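Long-range contacts in LipS lipolytic enzyme (Unidentified, PDB 4FBM), which probably hydrolyses ester bonds in lipids, as expected of a thermostable lipase with an alpha/beta-hydrolase fold: residues P38-L43 / G60-M65; C117-M122 / S280-A285; S178-E183 / Y256-L261. All coordinates share one frame; numbering follows the deposited sequence.

Contact 1: P38-L43 / G60-M65; sequences PGAEPL and GSPQSM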
ATOM      1  N   PRO A  38     -31.306   4.764   0.845  1.00 40.35           N
ATOM      2  CA  PRO A  38     -31.838   5.904   0.084  1.00 39.45           C
ATOM      3  C   PRO A  38     -30.782   6.961  -0.182  1.00 38.36           C
ATOM      4  O   PRO A  38     -30.180   7.469   0.765  1.00 38.12           O
ATOM      5  CB  PRO A  38     -32.915   6.483   1.013  1.00 39.58           C
ATOM      6  CG  PRO A  38     -33.282   5.375   1.930  1.00 40.07           C
ATOM      7  CD  PRO A  38     -32.022   4.579   2.125  1.00 40.35           C
ATOM      8  N   GLY A  39     -30.565   7.260  -1.465  1.00 37.34           N
ATOM      9  CA  GLY A  39     -29.770   8.417  -1.901  1.00 35.87           C
ATOM     10  C   GLY A  39     -28.336   8.040  -2.200  1.00 34.90           C
ATOM     11  O   GLY A  39     -27.447   8.898  -2.375  1.00 33.79           O
ATOM     12  N   ALA A  40     -28.107   6.739  -2.249  1.00 33.75           N
ATOM     13  CA  ALA A  40     -26.773   6.293  -2.476  1.00 33.50           C
ATOM     14  C   ALA A  40     -26.685   5.516  -3.770  1.00 33.27           C
ATOM     15  O   ALA A  40     -25.627   4.977  -4.078  1.00 33.24           O
ATOM     16  CB  ALA A  40     -26.273   5.479  -1.297  1.00 33.48           C
ATOM     17  N   GLU A  41     -27.782   5.464  -4.533  1.00 33.00           N
ATOM     18  CA  GLU A  41     -27.780   4.740  -5.832  1.00 32.92           C
ATOM     19  C   GLU A  41     -26.817   5.413  -6.843  1.00 32.02           C
ATOM     20  O   GLU A  41     -26.492   6.595  -6.671  1.00 31.67           O
ATOM     21  CB  GLU A  41     -29.208   4.504  -6.390  1.00 33.09           C
ATOM     22  CG  GLU A  41     -30.327   5.396  -5.795  1.00 35.68           C
ATOM     23  CD  GLU A  41     -31.063   4.754  -4.585  1.00 39.26           C
ATOM     24  OE1 GLU A  41     -31.193   3.491  -4.553  1.00 39.07           O
ATOM     25  OE2 GLU A  41     -31.513   5.520  -3.674  1.00 38.62           O
ATOM     26  N   PRO A  42     -26.324   4.665  -7.863  1.00 31.48           N
ATOM     27  CA  PRO A  42     -25.343   5.287  -8.749  1.00 31.59           C
ATOM     28  C   PRO A  42     -25.986   6.271  -9.715  1.00 32.27           C
ATOM     29  O   PRO A  42     -27.183   6.209  -9.977  1.00 32.04           O
ATOM     30  CB  PRO A  42     -24.762   4.105  -9.517  1.00 31.09           C
ATOM     31  CG  PRO A  42     -25.846   3.112  -9.561  1.00 30.90           C
ATOM     32  CD  PRO A  42     -26.653   3.294  -8.298  1.00 31.53           C
ATOM     33  N   LEU A  43     -25.203   7.188 -10.240  1.00 33.45           N
ATOM     34  CA  LEU A  43     -25.770   8.099 -11.194  1.00 35.06           C
ATOM     35  C   LEU A  43     -25.226   7.862 -12.595  1.00 35.80           C
ATOM     36  O   LEU A  43     -24.170   8.399 -12.952  1.00 36.04           O
ATOM     37  CB  LEU A  43     -25.544   9.543 -10.775  1.00 35.29           C
ATOM     38  CG  LEU A  43     -26.187  10.454 -11.818  1.00 36.13           C
ATOM     39  CD1 LEU A  43     -27.664  10.054 -12.082  1.00 37.08           C
ATOM     40  CD2 LEU A  43     -26.062  11.886 -11.378  1.00 37.80           C
ATOM     41  N   GLY A  60     -18.084   5.976   1.832  1.00 13.84           N
ATOM     42  CA  GLY A  60     -18.904   7.011   1.211  1.00 13.82           C
ATOM     43  C   GLY A  60     -19.952   6.435   0.304  1.00 14.00           C
ATOM     44  O   GLY A  60     -20.220   5.257   0.353  1.00 14.37           O
ATOM     45  N   SER A  61     -20.570   7.275  -0.509  1.00 14.34           N
ATOM     46  CA  SER A  61     -21.488   6.817  -1.553  1.00 14.46           C
ATOM     47  C   SER A  61     -21.554   7.869  -2.645  1.00 14.92           C
ATOM     48  O   SER A  61     -20.906   8.889  -2.547  1.00 14.00           O
ATOM     49  CB  SER A  61     -22.867   6.505  -0.994  1.00 13.89           C
ATOM     50  OG  SER A  61     -23.552   7.702  -0.766  1.00 13.93           O
ATOM     51  N   PRO A  62     -22.309   7.602  -3.709  1.00 16.14           N
ATOM     52  CA  PRO A  62     -22.557   8.560  -4.762  1.00 17.10           C
ATOM     53  C   PRO A  62     -23.144   9.857  -4.219  1.00 18.52           C
ATOM     54  O   PRO A  62     -22.711  10.920  -4.663  1.00 19.04           O
ATOM     55  CB  PRO A  62     -23.600   7.862  -5.599  1.00 17.08           C
ATOM     56  CG  PRO A  62     -23.321   6.500  -5.445  1.00 16.97           C
ATOM     57  CD  PRO A  62     -22.851   6.290  -4.072  1.00 16.60           C
ATOM     58  N   GLN A  63     -24.056   9.788  -3.239  1.00 19.04           N
ATOM     59  CA  GLN A  63     -24.669  10.981  -2.717  1.00 20.08           C
ATOM     60  C   GLN A  63     -23.628  12.029  -2.552  1.00 20.83           C
ATOM     61  O   GLN A  63     -23.872  13.160  -2.879  1.00 21.37           O
ATOM     62  CB  GLN A  63     -25.306  10.726  -1.371  1.00 20.69           C
ATOM     63  CG  GLN A  63     -25.897  11.957  -0.663  1.00 21.45           C
ATOM     64  CD  GLN A  63     -24.873  12.696   0.178  1.00 25.28           C
ATOM     65  OE1 GLN A  63     -23.902  12.115   0.665  1.00 27.28           O
ATOM     66  NE2 GLN A  63     -25.075  13.987   0.341  1.00 24.89           N
ATOM     67  N   SER A  64     -22.452  11.688  -2.065  1.00 21.63           N
ATOM     68  CA  SER A  64     -21.505  12.753  -1.816  1.00 23.42           C
ATOM     69  C   SER A  64     -20.924  13.357  -3.100  1.00 24.48           C
ATOM     70  O   SER A  64     -20.165  14.352  -3.055  1.00 24.92           O
ATOM     71  CB  SER A  64     -20.405  12.310  -0.852  1.00 23.67           C
ATOM     72  OG  SER A  64     -19.368  11.595  -1.498  1.00 26.00           O
ATOM     73  N   MET A  65     -21.284  12.766  -4.243  1.00 25.24           N
ATOM     74  CA  MET A  65     -20.753  13.193  -5.542  1.00 25.55           C
ATOM     75  C   MET A  65     -21.874  13.708  -6.452  1.00 26.47           C
ATOM     76  O   MET A  65     -21.620  14.082  -7.612  1.00 26.39           O
ATOM     77  CB  MET A  65     -20.049  12.020  -6.228  1.00 25.16           C
ATOM     78  CG  MET A  65     -18.992  11.342  -5.421  1.00 23.18           C
ATOM     79  SD  MET A  65     -17.576  12.387  -5.068  1.00 23.41           S
ATOM     80  CE  MET A  65     -16.686  12.543  -6.609  1.00 21.56           C
TER
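Q63 and P62 present their side-chain carbons to the backbone carbonyls of G39, A40 and E41, so this contact is mostly one of apolar carbon against carbonyl oxygen. The Q63 side chain can be followed outward. Its CB lies 3.0 Å from G39 O and its CG, further along, is 3.8 Å from the same oxygen. With CG anti to the backbone N (chi1 175°) and a bend at chi2 (-87°), the chain then turns away from 38-43. At its tip OE1 is hydrogen-bonded to L188 N, while NE2 packs against CD1 of L261, so the amide belongs to neighbouring loops and only the root of the side chain serves this contact.

P62 offers the rim of its ring: CD is 3.1 Å from A40 O, and CB stands 3.3 Å from E41 O. Just before the proline in the chain, S61 meets the methyl of A40, with CB and OG of the serine both 3.6 Å from A40 CB. L188 touches both of these small side chains.

Each segment is also braced internally. In 38-43, G39 N donates to E41 OE2 over 3.0 Å in an almost straight bond (172°) that arrives from above the carboxylate plane. In 60-65, S61 O accepts from both the N and the OG of S64, which folds this chain into a short turn before helix 66-74.

No hydrogen bond joins the two segments directly, although R66 reaches G39 O and E41 O through weak bonds. The chemistry therefore implies that the N-terminal arm is seated against the loop after strand 50-55 mainly by van der Waals contact, with weak help from R66, each partner keeping its shape through bonds of its own.

Contact 2: C117-M122 / S280-A285; sequences CDVLFM and SKLAAA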
ATOM      1  N   CYS A 117     -18.463   6.391 -25.883  1.00 24.00           N
ATOM      2  CA  CYS A 117     -17.630   7.572 -25.811  1.00 23.45           C
ATOM      3  C   CYS A 117     -16.293   7.343 -26.436  1.00 23.05           C
ATOM      4  O   CYS A 117     -15.818   6.217 -26.506  1.00 23.33           O
ATOM      5  CB  CYS A 117     -17.454   8.024 -24.356  1.00 23.80           C
ATOM      6  SG  CYS A 117     -18.981   8.464 -23.503  1.00 23.86           S
ATOM      7  N   ASP A 118     -15.683   8.424 -26.884  1.00 22.34           N
ATOM      8  CA  ASP A 118     -14.327   8.338 -27.326  1.00 22.39           C
ATOM      9  C   ASP A 118     -13.407   9.378 -26.669  1.00 21.10           C
ATOM     10  O   ASP A 118     -12.180   9.305 -26.830  1.00 21.08           O
ATOM     11  CB  ASP A 118     -14.227   8.297 -28.866  1.00 23.65           C
ATOM     12  CG  ASP A 118     -15.020   9.406 -29.554  1.00 27.68           C
ATOM     13  OD1 ASP A 118     -15.213   9.310 -30.800  1.00 31.34           O
ATOM     14  OD2 ASP A 118     -15.440  10.376 -28.863  1.00 32.89           O
ATOM     15  N   VAL A 119     -13.975  10.329 -25.929  1.00 19.30           N
ATOM     16  CA  VAL A 119     -13.127  11.128 -25.052  1.00 18.00           C
ATOM     17  C   VAL A 119     -13.494  10.921 -23.602  1.00 17.27           C
ATOM     18  O   VAL A 119     -14.617  11.219 -23.213  1.00 16.62           O
ATOM     19  CB  VAL A 119     -13.131  12.632 -25.384  1.00 18.21           C
ATOM     20  CG1 VAL A 119     -12.182  13.343 -24.482  1.00 17.59           C
ATOM     21  CG2 VAL A 119     -12.673  12.878 -26.807  1.00 17.64           C
ATOM     22  N   LEU A 120     -12.539  10.420 -22.804  1.00 16.74           N
ATOM     23  CA  LEU A 120     -12.771  10.165 -21.364  1.00 15.72           C
ATOM     24  C   LEU A 120     -12.026  11.071 -20.389  1.00 15.37           C
ATOM     25  O   LEU A 120     -10.858  11.421 -20.588  1.00 15.97           O
ATOM     26  CB  LEU A 120     -12.462   8.724 -20.982  1.00 15.61           C
ATOM     27  CG  LEU A 120     -13.176   7.516 -21.585  1.00 15.88           C
ATOM     28  CD1 LEU A 120     -13.035   6.361 -20.593  1.00 15.37           C
ATOM     29  CD2 LEU A 120     -14.642   7.758 -21.904  1.00 15.67           C
ATOM     30  N   PHE A 121     -12.729  11.391 -19.304  1.00 14.76           N
ATOM     31  CA  PHE A 121     -12.237  12.171 -18.178  1.00 13.88           C
ATOM     32  C   PHE A 121     -12.548  11.483 -16.806  1.00 13.75           C
ATOM     33  O   PHE A 121     -13.660  10.942 -16.592  1.00 13.30           O
ATOM     34  CB  PHE A 121     -12.915  13.538 -18.222  1.00 14.00           C
ATOM     35  CG  PHE A 121     -12.265  14.510 -19.131  1.00 13.32           C
ATOM     36  CD1 PHE A 121     -12.818  14.802 -20.357  1.00 13.69           C
ATOM     37  CD2 PHE A 121     -11.109  15.153 -18.751  1.00 14.37           C
ATOM     38  CE1 PHE A 121     -12.220  15.736 -21.218  1.00 14.64           C
ATOM     39  CE2 PHE A 121     -10.494  16.083 -19.594  1.00 16.61           C
ATOM     40  CZ  PHE A 121     -11.055  16.372 -20.842  1.00 15.53           C
ATOM     41  N   MET A 122     -11.596  11.513 -15.866  1.00 13.23           N
ATOM     42  CA  MET A 122     -11.908  10.988 -14.537  1.00 12.73           C
ATOM     43  C   MET A 122     -11.747  11.971 -13.375  1.00 12.76           C
ATOM     44  O   MET A 122     -10.803  12.765 -13.306  1.00 12.94           O
ATOM     45  CB  MET A 122     -11.169   9.682 -14.237  1.00 12.95           C
ATOM     46  CG  MET A 122     -11.711   8.936 -12.990  1.00 11.91           C
ATOM     47  SD  MET A 122     -11.065   7.272 -12.837  1.00 10.96           S
ATOM     48  CE  MET A 122     -11.767   6.704 -11.287  1.00 10.35           C
ATOM     49  N   SER A 280     -10.818  18.971 -24.372  1.00 30.51           N
ATOM     50  CA  SER A 280     -11.489  18.072 -25.286  1.00 32.48           C
ATOM     51  C   SER A 280     -11.570  18.675 -26.661  1.00 33.73           C
ATOM     52  O   SER A 280     -11.161  18.044 -27.638  1.00 34.72           O
ATOM     53  CB  SER A 280     -12.883  17.730 -24.794  1.00 32.44           C
ATOM     54  OG  SER A 280     -13.652  18.907 -24.639  1.00 34.78           O
ATOM     55  N   LYS A 281     -12.086  19.899 -26.745  1.00 35.26           N
ATOM     56  CA  LYS A 281     -12.317  20.577 -28.045  1.00 37.00           C
ATOM     57  C   LYS A 281     -13.422  19.856 -28.899  1.00 38.14           C
ATOM     58  O   LYS A 281     -13.688  20.262 -30.022  1.00 38.65           O
ATOM     59  CB  LYS A 281     -11.010  20.796 -28.888  1.00 36.73           C
ATOM     60  CG  LYS A 281      -9.700  21.124 -28.140  1.00 35.91           C
ATOM     61  CD  LYS A 281      -8.487  20.359 -28.725  1.00 34.17           C
ATOM     62  CE  LYS A 281      -8.220  19.028 -27.985  1.00 32.75           C
ATOM     63  NZ  LYS A 281      -7.702  17.882 -28.813  1.00 29.89           N
ATOM     64  N   LEU A 282     -14.044  18.793 -28.374  1.00 39.37           N
ATOM     65  CA  LEU A 282     -15.224  18.155 -29.004  1.00 40.34           C
ATOM     66  C   LEU A 282     -16.511  18.565 -28.234  1.00 40.95           C
ATOM     67  O   LEU A 282     -17.628  18.106 -28.526  1.00 40.57           O
ATOM     68  CB  LEU A 282     -15.023  16.621 -29.118  1.00 40.53           C
ATOM     69  CG  LEU A 282     -16.027  15.644 -29.770  1.00 41.12           C
ATOM     70  CD1 LEU A 282     -16.505  16.145 -31.132  1.00 41.82           C
ATOM     71  CD2 LEU A 282     -15.465  14.204 -29.887  1.00 40.50           C
ATOM     72  N   ALA A 283     -16.313  19.465 -27.267  1.00 41.80           N
ATOM     73  CA  ALA A 283     -17.368  20.124 -26.518  1.00 42.68           C
ATOM     74  C   ALA A 283     -17.829  21.449 -27.170  1.00 43.41           C
ATOM     75  O   ALA A 283     -17.165  22.474 -27.023  1.00 43.03           O
ATOM     76  CB  ALA A 283     -16.896  20.371 -25.114  1.00 42.49           C
ATOM     77  N   ALA A 284     -18.965  21.390 -27.882  1.00 44.44           N
ATOM     78  CA  ALA A 284     -19.705  22.565 -28.404  1.00 45.27           C
ATOM     79  C   ALA A 284     -21.078  22.834 -27.685  1.00 45.79           C
ATOM     80  O   ALA A 284     -22.094  22.217 -28.051  1.00 46.07           O
ATOM     81  CB  ALA A 284     -19.917  22.420 -29.916  1.00 44.99           C
ATOM     82  N   ALA A 285     -21.117  23.794 -26.733  1.00 45.92           N
ATOM     83  CA  ALA A 285     -22.228  23.930 -25.728  1.00 45.67           C
ATOM     84  C   ALA A 285     -22.902  25.330 -25.454  1.00 45.23           C
ATOM     85  O   ALA A 285     -22.366  26.193 -24.733  1.00 45.51           O
ATOM     86  CB  ALA A 285     -21.785  23.277 -24.384  1.00 45.83           C
TER
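The hydroxyl OG of S280 hydrogen-bonds to I276 O, one turn back in helix 265-280, while CB of the same side chain faces F121. The serine torsion explains this division of labour: OG sits between the backbone N and the carbonyl carbon (chi1 58°), turned to its own helix. CB, at 4.1 Å from F121 CE1, meets the phenyl ring at its edge and near its plane. I276 and H279 of the same helix also touch the F121 side chain.

K281 leaves helical geometry with a positive phi of 66°, ending the helix and turning the chain so that L282 comes back toward the strand. CD2 is the branch of L282 that does the touching, lying 4.4 Å from V119 CG2 and 4.0 Å from D118 OD2. The leucine and aspartate side chains cross at about a right angle. Since no hydrogen bond spans the two segments and the area buried between them is modest, the pairing is a loose van der Waals contact, grading outward from the buried F121 to the exposed D118 and L282.

V119 and F121, two residues apart on strand 119-125, point to the same face of the sheet, where I50 of the adjacent strand touches S280 and L282 as well. The C-terminal helix lying against the central parallel sheet in this way is typical of the alpha/beta-hydrolase fold.

Contact 3: S178-E183 / Y256-L261; sequences SDIKAE and YHVATL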
ATOM      1  N   SER A 178     -18.024  13.136   6.809  1.00 34.67           N
ATOM      2  CA  SER A 178     -18.562  14.462   7.147  1.00 34.99           C
ATOM      3  C   SER A 178     -17.580  15.516   7.640  1.00 34.80           C
ATOM      4  O   SER A 178     -17.902  16.227   8.582  1.00 34.91           O
ATOM      5  CB  SER A 178     -19.714  14.340   8.152  1.00 34.89           C
ATOM      6  OG  SER A 178     -20.883  13.837   7.534  1.00 36.95           O
ATOM      7  N   ASP A 179     -16.418  15.644   7.005  1.00 34.79           N
ATOM      8  CA  ASP A 179     -15.480  16.710   7.368  1.00 35.47           C
ATOM      9  C   ASP A 179     -15.696  17.996   6.552  1.00 36.39           C
ATOM     10  O   ASP A 179     -14.937  18.294   5.619  1.00 37.18           O
ATOM     11  CB  ASP A 179     -14.030  16.235   7.261  1.00 34.94           C
ATOM     12  CG  ASP A 179     -13.048  17.219   7.873  1.00 34.83           C
ATOM     13  OD1 ASP A 179     -13.451  17.954   8.802  1.00 37.23           O
ATOM     14  OD2 ASP A 179     -11.875  17.271   7.435  1.00 34.18           O
ATOM     15  N   ILE A 180     -16.714  18.767   6.927  1.00 37.19           N
ATOM     16  CA  ILE A 180     -17.171  19.926   6.140  1.00 37.70           C
ATOM     17  C   ILE A 180     -17.275  21.251   6.916  1.00 38.39           C
ATOM     18  O   ILE A 180     -18.001  21.356   7.918  1.00 38.40           O
ATOM     19  CB  ILE A 180     -18.529  19.635   5.493  1.00 37.56           C
ATOM     20  CG1 ILE A 180     -18.484  18.251   4.816  1.00 36.43           C
ATOM     21  CG2 ILE A 180     -18.898  20.793   4.533  1.00 37.50           C
ATOM     22  CD1 ILE A 180     -19.798  17.545   4.708  1.00 35.12           C
ATOM     23  N   LYS A 181     -16.561  22.255   6.405  1.00 39.02           N
ATOM     24  CA  LYS A 181     -16.456  23.601   6.990  1.00 39.91           C
ATOM     25  C   LYS A 181     -17.780  24.336   7.024  1.00 40.65           C
ATOM     26  O   LYS A 181     -17.905  25.367   7.684  1.00 40.60           O
ATOM     27  CB  LYS A 181     -15.444  24.430   6.189  1.00 39.81           C
ATOM     28  CG  LYS A 181     -15.084  25.779   6.788  1.00 39.63           C
ATOM     29  CD  LYS A 181     -13.660  26.181   6.413  1.00 38.43           C
ATOM     30  CE  LYS A 181     -13.333  27.579   6.898  1.00 37.71           C
ATOM     31  NZ  LYS A 181     -11.877  27.795   6.720  1.00 38.12           N
ATOM     32  N   ALA A 182     -18.757  23.776   6.315  1.00 41.60           N
ATOM     33  CA  ALA A 182     -19.989  24.456   5.993  1.00 42.60           C
ATOM     34  C   ALA A 182     -21.041  24.055   6.991  1.00 43.41           C
ATOM     35  O   ALA A 182     -21.427  22.884   7.050  1.00 44.02           O
ATOM     36  CB  ALA A 182     -20.430  24.080   4.575  1.00 42.54           C
ATOM     37  N   GLU A 183     -21.525  25.022   7.764  1.00 44.01           N
ATOM     38  CA  GLU A 183     -22.506  24.714   8.795  1.00 44.80           C
ATOM     39  C   GLU A 183     -23.749  24.005   8.212  1.00 44.34           C
ATOM     40  O   GLU A 183     -24.215  24.347   7.134  1.00 44.62           O
ATOM     41  CB  GLU A 183     -22.861  25.978   9.604  1.00 45.24           C
ATOM     42  CG  GLU A 183     -23.155  25.702  11.102  1.00 48.35           C
ATOM     43  CD  GLU A 183     -21.889  25.579  11.988  1.00 52.08           C
ATOM     44  OE1 GLU A 183     -21.227  26.626  12.193  1.00 54.26           O
ATOM     45  OE2 GLU A 183     -21.567  24.462  12.497  1.00 51.85           O
ATOM     46  N   TYR A 256     -13.151  21.804   3.826  1.00 33.69           N
ATOM     47  CA  TYR A 256     -12.440  20.699   4.447  1.00 33.38           C
ATOM     48  C   TYR A 256     -12.233  19.550   3.491  1.00 32.50           C
ATOM     49  O   TYR A 256     -12.044  19.786   2.292  1.00 32.65           O
ATOM     50  CB  TYR A 256     -13.181  20.236   5.691  1.00 33.79           C
ATOM     51  CG  TYR A 256     -13.149  21.269   6.783  1.00 35.90           C
ATOM     52  CD1 TYR A 256     -12.118  22.206   6.837  1.00 37.74           C
ATOM     53  CD2 TYR A 256     -14.131  21.315   7.757  1.00 36.92           C
ATOM     54  CE1 TYR A 256     -12.071  23.163   7.817  1.00 39.31           C
ATOM     55  CE2 TYR A 256     -14.098  22.271   8.750  1.00 38.36           C
ATOM     56  CZ  TYR A 256     -13.063  23.193   8.774  1.00 39.75           C
ATOM     57  OH  TYR A 256     -13.006  24.151   9.753  1.00 40.67           O
ATOM     58  N   HIS A 257     -12.224  18.320   4.020  1.00 30.94           N
ATOM     59  CA  HIS A 257     -11.963  17.105   3.225  1.00 28.69           C
ATOM     60  C   HIS A 257     -13.039  16.779   2.186  1.00 28.54           C
ATOM     61  O   HIS A 257     -12.738  16.629   0.995  1.00 27.33           O
ATOM     62  CB  HIS A 257     -11.750  15.899   4.128  1.00 27.48           C
ATOM     63  CG  HIS A 257     -11.574  14.614   3.385  1.00 23.91           C
ATOM     64  ND1 HIS A 257     -10.475  14.362   2.601  1.00 20.49           N
ATOM     65  CD2 HIS A 257     -12.362  13.518   3.293  1.00 20.47           C
ATOM     66  CE1 HIS A 257     -10.588  13.161   2.070  1.00 19.22           C
ATOM     67  NE2 HIS A 257     -11.722  12.627   2.478  1.00 17.32           N
ATOM     68  N   VAL A 258     -14.284  16.696   2.651  1.00 28.03           N
ATOM     69  CA  VAL A 258     -15.413  16.342   1.795  1.00 27.98           C
ATOM     70  C   VAL A 258     -15.899  17.536   0.965  1.00 28.13           C
ATOM     71  O   VAL A 258     -17.074  17.895   0.987  1.00 28.09           O
ATOM     72  CB  VAL A 258     -16.535  15.735   2.635  1.00 27.67           C
ATOM     73  CG1 VAL A 258     -17.568  15.083   1.757  1.00 27.43           C
ATOM     74  CG2 VAL A 258     -15.944  14.697   3.556  1.00 28.77           C
ATOM     75  N   ALA A 259     -14.985  18.101   0.193  1.00 28.74           N
ATOM     76  CA  ALA A 259     -15.165  19.366  -0.515  1.00 29.48           C
ATOM     77  C   ALA A 259     -16.192  19.379  -1.630  1.00 30.17           C
ATOM     78  O   ALA A 259     -16.561  20.435  -2.102  1.00 30.47           O
ATOM     79  CB  ALA A 259     -13.834  19.858  -1.043  1.00 29.37           C
ATOM     80  N   THR A 260     -16.639  18.216  -2.079  1.00 31.08           N
ATOM     81  CA  THR A 260     -17.629  18.177  -3.148  1.00 31.70           C
ATOM     82  C   THR A 260     -18.984  18.579  -2.643  1.00 32.43           C
ATOM     83  O   THR A 260     -19.946  18.479  -3.393  1.00 32.86           O
ATOM     84  CB  THR A 260     -17.749  16.798  -3.861  1.00 31.46           C
ATOM     85  OG1 THR A 260     -18.039  15.770  -2.917  1.00 30.90           O
ATOM     86  CG2 THR A 260     -16.498  16.478  -4.583  1.00 30.95           C
ATOM     87  N   LEU A 261     -19.055  18.957  -1.360  1.00 33.24           N
ATOM     88  CA  LEU A 261     -20.296  19.386  -0.704  1.00 34.02           C
ATOM     89  C   LEU A 261     -20.102  20.638   0.099  1.00 35.02           C
ATOM     90  O   LEU A 261     -21.064  21.258   0.496  1.00 35.09           O
ATOM     91  CB  LEU A 261     -20.833  18.309   0.219  1.00 33.43           C
ATOM     92  CG  LEU A 261     -21.310  17.071  -0.506  1.00 33.30           C
ATOM     93  CD1 LEU A 261     -22.454  16.407   0.205  1.00 33.09           C
ATOM     94  CD2 LEU A 261     -21.763  17.489  -1.855  1.00 33.18           C
TER
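D179 and I180 pack against H257 and V258 in what fits the histidine loop of an alpha/beta hydrolase, with H257 probably the histidine of a Ser-His-Asp triad. The geometric evidence is that its NE2 is hydrogen-bonded to S126 OG and its ND1 to D227 OD2.

The close-fitting part joins D179, Y256 and the root of K181. With CG anti to the backbone N (chi1 -169°), the D179 carboxylate reaches over the start of 256-261: OD2 lies 3.6 Å from H257 CB, while OD1 approaches Y256 CD2 obliquely at 3.6 Å. Carboxylate and phenol planes are only 16° apart. D179 thus touches residues on both sides of the Y256-H257 peptide, and a hydrogen bond from H228 N to OD2 helps hold it there. K181 CB lies over one face of the Y256 ring, 3.6 Å from the centroid and 10° off the ring normal, a CH-pi contact; H228 meets the same ring edge-to-face. Deeper in, V258 CG2 meets D179 N at 3.6 Å and V258 CB meets I180 CG1 at 3.9 Å. V258 is the centre of an inverse gamma turn and opens a type I turn to L261. Its side chain points toward 178-183 and also touches L125. The bond from V258 N to D179 O is weak and its acceptor is not securely placed.

The loose, solvent side is the far end of the exposed K181. K181 CD reaches the ring's rim, 3.7 Å from Y256 CE1, and the extended chain then leads away, NZ having a long, weak ion pair with E226. The backbones of the two segments share one partner: D262 OD2 accepts hydrogen bonds from both K181 N and Y256 N.

In the fold
All three contacts are partly buried, but contact 2 lies farthest out, its centre 20 Å from that of the chain against 12 Å for contact 1 and 14 Å for contact 3. Contacts 1 and 3 adjoin: S64 O and T260 OG1 are 2.6 Å apart, a probable hydrogen bond. Contact 3 holds H257, the probable triad histidine, so contact 1 lies next to that side. Contact 2, its nearest atoms about 11 Å from contact 3, holds the start of strand 119-125, whereas V258 and T260 of contact 3 touch L125 at the strand's other end. The chemistry differs: carbonyl-to-carbon packing in contact 1, sparse van der Waals packing in contact 2, carboxylate and aromatic contacts in contact 3.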